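Local coordinates for protein neuraminidase (Influenza A virus, PDB 4GDI) that forms a tetrameric, neuraminidase-like beta-propeller on a bat influenza virus, whose diverged putative active site leaves its predicted sialidase activity in doubt, at residues C154-G166 and S172-V184. Residues are numbered along the deposited sequence; the frame is centred on the assembly and turned at random.
With NAG (2-acetamido-2-deoxy-beta-D-glucopyranose), chain O.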
loop_
_atom_site.group_PDB
_atom_site.type_symbol
_atom_site.label_atom_id
_atom_site.label_comp_id
_atom_site.label_asym_id
_atom_site.label_seq_id
_atom_site.Cartn_x
_atom_site.Cartn_y
_atom_site.Cartn_z
ATOM N N CYS A 154 -21.899 18.788 0.243
ATOM C CA CYS A 154 -21.519 19.523 -0.981
ATOM C C CYS A 154 -22.579 19.412 -2.077
ATOM O O CYS A 154 -23.100 18.334 -2.348
ATOM C CB CYS A 154 -20.171 19.032 -1.508
ATOM S SG CYS A 154 -18.790 19.318 -0.395
ATOM N N ILE A 155 -22.915 20.553 -2.672
ATOM C CA ILE A 155 -23.846 20.628 -3.786
ATOM C C ILE A 155 -23.257 21.545 -4.858
ATOM O O ILE A 155 -23.082 22.737 -4.619
ATOM C CB ILE A 155 -25.196 21.248 -3.374
ATOM C CG1 ILE A 155 -25.802 20.515 -2.192
ATOM C CG2 ILE A 155 -26.189 21.204 -4.535
ATOM C CD1 ILE A 155 -27.059 21.176 -1.706
ATOM N N GLU A 156 -22.934 20.988 -6.019
ATOM C CA GLU A 156 -22.436 21.791 -7.139
ATOM C C GLU A 156 -21.286 22.706 -6.734
ATOM O O GLU A 156 -21.230 23.834 -7.159
ATOM C CB GLU A 156 -23.571 22.651 -7.725
ATOM C CG GLU A 156 -24.642 21.850 -8.452
ATOM C CD GLU A 156 -26.038 22.471 -8.358
ATOM O OE1 GLU A 156 -26.175 23.580 -7.796
ATOM O OE2 GLU A 156 -27.003 21.836 -8.839
ATOM N N GLY A 157 -20.375 22.222 -5.902
ATOM C CA GLY A 157 -19.208 23.002 -5.547
ATOM C C GLY A 157 -19.334 23.861 -4.297
ATOM O O GLY A 157 -18.329 24.358 -3.799
ATOM N N SER A 158 -20.553 24.074 -3.810
ATOM C CA SER A 158 -20.745 24.730 -2.513
ATOM C C SER A 158 -20.897 23.679 -1.405
ATOM O O SER A 158 -21.744 22.791 -1.507
ATOM C CB SER A 158 -21.998 25.615 -2.530
ATOM O OG SER A 158 -21.886 26.689 -3.445
ATOM N N CYS A 159 -20.103 23.790 -0.347
ATOM C CA CYS A 159 -20.178 22.848 0.773
ATOM C C CYS A 159 -20.709 23.524 2.047
ATOM O O CYS A 159 -20.290 24.626 2.403
ATOM C CB CYS A 159 -18.799 22.232 1.027
ATOM S SG CYS A 159 -18.147 21.286 -0.403
ATOM N N PHE A 160 -21.622 22.854 2.739
ATOM C CA PHE A 160 -22.276 23.442 3.903
ATOM C C PHE A 160 -21.975 22.628 5.157
ATOM O O PHE A 160 -21.922 21.401 5.107
ATOM C CB PHE A 160 -23.782 23.489 3.671
ATOM C CG PHE A 160 -24.169 24.241 2.433
ATOM C CD1 PHE A 160 -24.131 23.624 1.194
ATOM C CD2 PHE A 160 -24.587 25.564 2.514
ATOM C CE1 PHE A 160 -24.493 24.322 0.035
ATOM C CE2 PHE A 160 -24.945 26.269 1.355
ATOM C CZ PHE A 160 -24.890 25.641 0.120
ATOM N N VAL A 161 -21.761 23.311 6.274
ATOM C CA VAL A 161 -21.501 22.630 7.534
ATOM C C VAL A 161 -22.091 23.443 8.673
ATOM O O VAL A 161 -22.145 24.668 8.602
ATOM C CB VAL A 161 -20.009 22.425 7.750
ATOM C CG1 VAL A 161 -19.288 23.768 7.850
ATOM C CG2 VAL A 161 -19.752 21.587 8.979
ATOM N N ILE A 162 -22.575 22.750 9.695
ATOM C CA ILE A 162 -23.075 23.389 10.904
ATOM C C ILE A 162 -21.934 23.540 11.905
ATOM O O ILE A 162 -21.282 22.566 12.257
ATOM C CB ILE A 162 -24.205 22.569 11.575
ATOM C CG1 ILE A 162 -25.317 22.234 10.564
ATOM C CG2 ILE A 162 -24.788 23.326 12.752
ATOM C CD1 ILE A 162 -25.865 23.424 9.850
ATOM N N VAL A 163 -21.691 24.769 12.349
ATOM C CA VAL A 163 -20.697 25.036 13.384
ATOM C C VAL A 163 -21.382 25.560 14.650
ATOM O O VAL A 163 -22.252 26.427 14.572
ATOM C CB VAL A 163 -19.689 26.092 12.905
ATOM C CG1 VAL A 163 -18.743 26.476 14.027
ATOM C CG2 VAL A 163 -18.915 25.585 11.692
ATOM N N SER A 164 -20.986 25.042 15.812
ATOM C CA SER A 164 -21.585 25.471 17.078
ATOM C C SER A 164 -20.557 26.173 17.964
ATOM O O SER A 164 -19.358 25.897 17.881
ATOM C CB SER A 164 -22.199 24.288 17.821
ATOM O OG SER A 164 -23.166 23.635 17.021
ATOM N N ASP A 165 -21.051 27.081 18.801
ATOM C CA ASP A 165 -20.220 27.953 19.633
ATOM C C ASP A 165 -20.956 28.142 20.953
ATOM O O ASP A 165 -22.144 27.816 21.061
ATOM C CB ASP A 165 -20.033 29.294 18.928
ATOM C CG ASP A 165 -18.900 30.138 19.513
ATOM O OD1 ASP A 165 -18.395 29.835 20.617
ATOM O OD2 ASP A 165 -18.543 31.143 18.859
ATOM N N GLY A 166 -20.260 28.645 21.967
ATOM C CA GLY A 166 -20.878 28.884 23.261
ATOM C C GLY A 166 -20.553 27.826 24.300
ATOM O O GLY A 166 -20.635 26.636 24.024
ATOM N N SER A 172 -26.487 27.860 23.554
ATOM C CA SER A 172 -25.600 27.547 22.444
ATOM C C SER A 172 -25.926 28.375 21.213
ATOM O O SER A 172 -27.054 28.834 21.034
ATOM C CB SER A 172 -25.682 26.059 22.109
ATOM O OG SER A 172 -27.016 25.667 21.859
ATOM N N VAL A 173 -24.922 28.565 20.363
ATOM C CA VAL A 173 -25.101 29.268 19.100
ATOM C C VAL A 173 -24.780 28.293 17.962
ATOM O O VAL A 173 -23.843 27.513 18.066
ATOM C CB VAL A 173 -24.200 30.515 19.031
ATOM C CG1 VAL A 173 -24.322 31.199 17.675
ATOM C CG2 VAL A 173 -24.566 31.483 20.151
ATOM N N HIS A 174 -25.579 28.326 16.900
ATOM C CA HIS A 174 -25.414 27.406 15.779
ATOM C C HIS A 174 -25.508 28.171 14.470
ATOM O O HIS A 174 -26.430 28.946 14.254
ATOM C CB HIS A 174 -26.467 26.301 15.858
ATOM C CG HIS A 174 -26.508 25.640 17.193
ATOM N ND1 HIS A 174 -25.565 24.712 17.590
ATOM C CD2 HIS A 174 -27.314 25.834 18.262
ATOM C CE1 HIS A 174 -25.817 24.335 18.827
ATOM N NE2 HIS A 174 -26.880 24.997 19.259
ATOM N N ARG A 175 -24.506 27.981 13.623
ATOM C CA ARG A 175 -24.434 28.672 12.350
ATOM C C ARG A 175 -24.263 27.688 11.194
ATOM O O ARG A 175 -23.555 26.690 11.323
ATOM C CB ARG A 175 -23.226 29.605 12.349
ATOM C CG ARG A 175 -23.304 30.733 13.343
ATOM C CD ARG A 175 -22.079 31.622 13.238
ATOM N NE ARG A 175 -22.247 32.843 14.012
ATOM C CZ ARG A 175 -21.379 33.847 14.029
ATOM N NH1 ARG A 175 -20.262 33.784 13.307
ATOM N NH2 ARG A 175 -21.637 34.920 14.771
ATOM N N ILE A 176 -24.907 27.982 10.067
ATOM C CA ILE A 176 -24.587 27.319 8.818
ATOM C C ILE A 176 -23.494 28.121 8.138
ATOM O O ILE A 176 -23.627 29.336 7.963
ATOM C CB ILE A 176 -25.769 27.287 7.847
ATOM C CG1 ILE A 176 -26.975 26.619 8.487
ATOM C CG2 ILE A 176 -25.362 26.538 6.571
ATOM C CD1 ILE A 176 -28.234 26.739 7.655
ATOM N N TYR A 177 -22.418 27.445 7.759
ATOM C CA TYR A 177 -21.386 28.057 6.947
ATOM C C TYR A 177 -21.456 27.525 5.515
ATOM O O TYR A 177 -21.574 26.320 5.295
ATOM C CB TYR A 177 -20.019 27.771 7.554
ATOM C CG TYR A 177 -19.646 28.704 8.676
ATOM C CD1 TYR A 177 -20.109 28.500 9.972
ATOM C CD2 TYR A 177 -18.830 29.790 8.441
ATOM C CE1 TYR A 177 -19.758 29.362 10.999
ATOM C CE2 TYR A 177 -18.485 30.662 9.454
ATOM C CZ TYR A 177 -18.945 30.446 10.724
ATOM O OH TYR A 177 -18.571 31.317 11.718
ATOM N N GLU A 178 -21.404 28.419 4.535
ATOM C CA GLU A 178 -21.261 27.995 3.153
ATOM C C GLU A 178 -19.817 28.192 2.697
ATOM O O GLU A 178 -19.280 29.288 2.827
ATOM C CB GLU A 178 -22.186 28.779 2.233
ATOM C CG GLU A 178 -21.994 28.402 0.782
ATOM C CD GLU A 178 -22.841 29.240 -0.170
ATOM O OE1 GLU A 178 -23.569 30.133 0.301
ATOM O OE2 GLU A 178 -22.768 28.993 -1.392
ATOM N N LEU A 179 -19.210 27.133 2.158
ATOM C CA LEU A 179 -17.831 27.169 1.679
ATOM C C LEU A 179 -17.772 26.900 0.180
ATOM O O LEU A 179 -18.605 26.175 -0.363
ATOM C CB LEU A 179 -16.993 26.099 2.384
ATOM C CG LEU A 179 -17.198 25.969 3.884
ATOM C CD1 LEU A 179 -16.286 24.874 4.438
ATOM C CD2 LEU A 179 -16.943 27.312 4.562
ATOM N N GLN A 180 -16.789 27.503 -0.482
ATOM C CA GLN A 180 -16.433 27.150 -1.855
ATOM C C GLN A 180 -14.903 27.098 -1.927
ATOM O O GLN A 180 -14.215 28.004 -1.453
ATOM C CB GLN A 180 -17.025 28.157 -2.871
ATOM C CG GLN A 180 -18.523 28.002 -3.100
ATOM C CD GLN A 180 -19.090 28.989 -4.129
ATOM O OE1 GLN A 180 -18.414 29.364 -5.085
ATOM N NE2 GLN A 180 -20.340 29.398 -3.935
ATOM N N ASN A 181 -14.359 26.023 -2.479
ATOM C CA ASN A 181 -12.914 25.846 -2.449
ATOM C C ASN A 181 -12.352 26.145 -1.067
ATOM O O ASN A 181 -11.294 26.766 -0.940
ATOM C CB ASN A 181 -12.248 26.773 -3.471
ATOM C CG ASN A 181 -12.742 26.539 -4.869
ATOM O OD1 ASN A 181 -13.095 25.415 -5.230
ATOM N ND2 ASN A 181 -12.764 27.604 -5.673
ATOM N N GLY A 182 -13.060 25.720 -0.024
ATOM C CA GLY A 182 -12.531 25.823 1.326
ATOM C C GLY A 182 -12.525 27.225 1.901
ATOM O O GLY A 182 -11.873 27.482 2.917
ATOM N N THR A 183 -13.282 28.122 1.275
ATOM C CA THR A 183 -13.295 29.529 1.657
ATOM C C THR A 183 -14.709 29.930 2.055
ATOM O O THR A 183 -15.658 29.723 1.286
ATOM C CB THR A 183 -12.843 30.421 0.485
ATOM O OG1 THR A 183 -11.585 29.954 -0.020
ATOM C CG2 THR A 183 -12.701 31.872 0.938
ATOM N N VAL A 184 -14.846 30.536 3.226
ATOM C CA VAL A 184 -16.152 30.967 3.698
ATOM C C VAL A 184 -16.731 32.018 2.747
ATOM O O VAL A 184 -16.127 33.065 2.528
ATOM C CB VAL A 184 -16.062 31.529 5.123
ATOM C CG1 VAL A 184 -17.414 32.071 5.578
ATOM C CG2 VAL A 184 -15.573 30.454 6.070
HETATM C C1 NAG O . -12.880 27.287 -7.082
HETATM C C2 NAG O . -13.386 28.558 -7.756
HETATM C C3 NAG O . -13.606 28.284 -9.247
HETATM C C4 NAG O . -12.293 27.805 -9.864
HETATM C C5 NAG O . -11.751 26.638 -9.049
HETATM C C6 NAG O . -10.388 26.205 -9.573
HETATM C C7 NAG O . -14.494 30.148 -6.262
HETATM C C8 NAG O . -15.622 31.135 -6.333
HETATM N N2 NAG O . -14.564 29.091 -7.083
HETATM O O3 NAG O . -14.062 29.445 -9.906
HETATM O O4 NAG O . -12.465 27.425 -11.217
HETATM O O5 NAG O . -11.640 26.988 -7.682
HETATM O O6 NAG O . -10.203 24.832 -9.297
HETATM O O7 NAG O . -13.570 30.335 -5.465
HETATM O O HOH W 1 -16.018 23.619 -2.772
#
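Ser164 OG lies at the edge of the His174 ring, in its plane and 2.7 Å from His174 ND1, where the antiparallel strands 158-165 and 173-180 pair to form a beta hairpin. Because Ser172 OG is 2.7 Å from His174 NE2, both ring nitrogens are held by hydroxyls and the imidazole's rotation is fixed. Backbone hydrogen bonds run in reciprocal pairs from Cys159-Leu179 to Asp165-Val173; the one from Tyr177 N to Val161 O is almost perfectly straight (179° at the hydrogen).

Packing is tight along the middle of the hairpin. On the face of Ser164 and His174, Ile162 bends its CD1 to 3.6 Å from Ile176 CG1. Farther along, CG anti to the backbone N (chi1 177°) and an extended chain lay Glu178 alongside Phe160, its CG 3.7 Å from Phe160 CE2, with the carboxylate plane 24° from the ring plane. Glu178 OE1 is salt-bridged to Arg186. On the reverse face, Val163 CG2 meets Tyr177 CD1 at 3.6 Å.

Toward the solvent side the Gln180 side chain is partly exposed, as are Val173 and Arg175 farther along its strand. Near Gln180 a water bridges Gly157 O (2.6 Å) and Asn181 N, between two type I' turns, and Asn181 ND2 carries an N-linked sugar at C1. The Cys154-Cys159 disulfide ties together the strands flanking the Ile155-Ser158 turn. Glu178 and Gln180 belong to a calcium site known for this protein, although Glu178 has no calcium here.

The hairpin supplies the two inner strands of a four-stranded antiparallel propeller blade, between strands 153-155 and 183-189. The Cys159, Val161, Val163 and Leu179 side chains pack on the preceding blade through strands 101-106, 111-117 and 124-129, while Ile176, on the other face, touches Leu231.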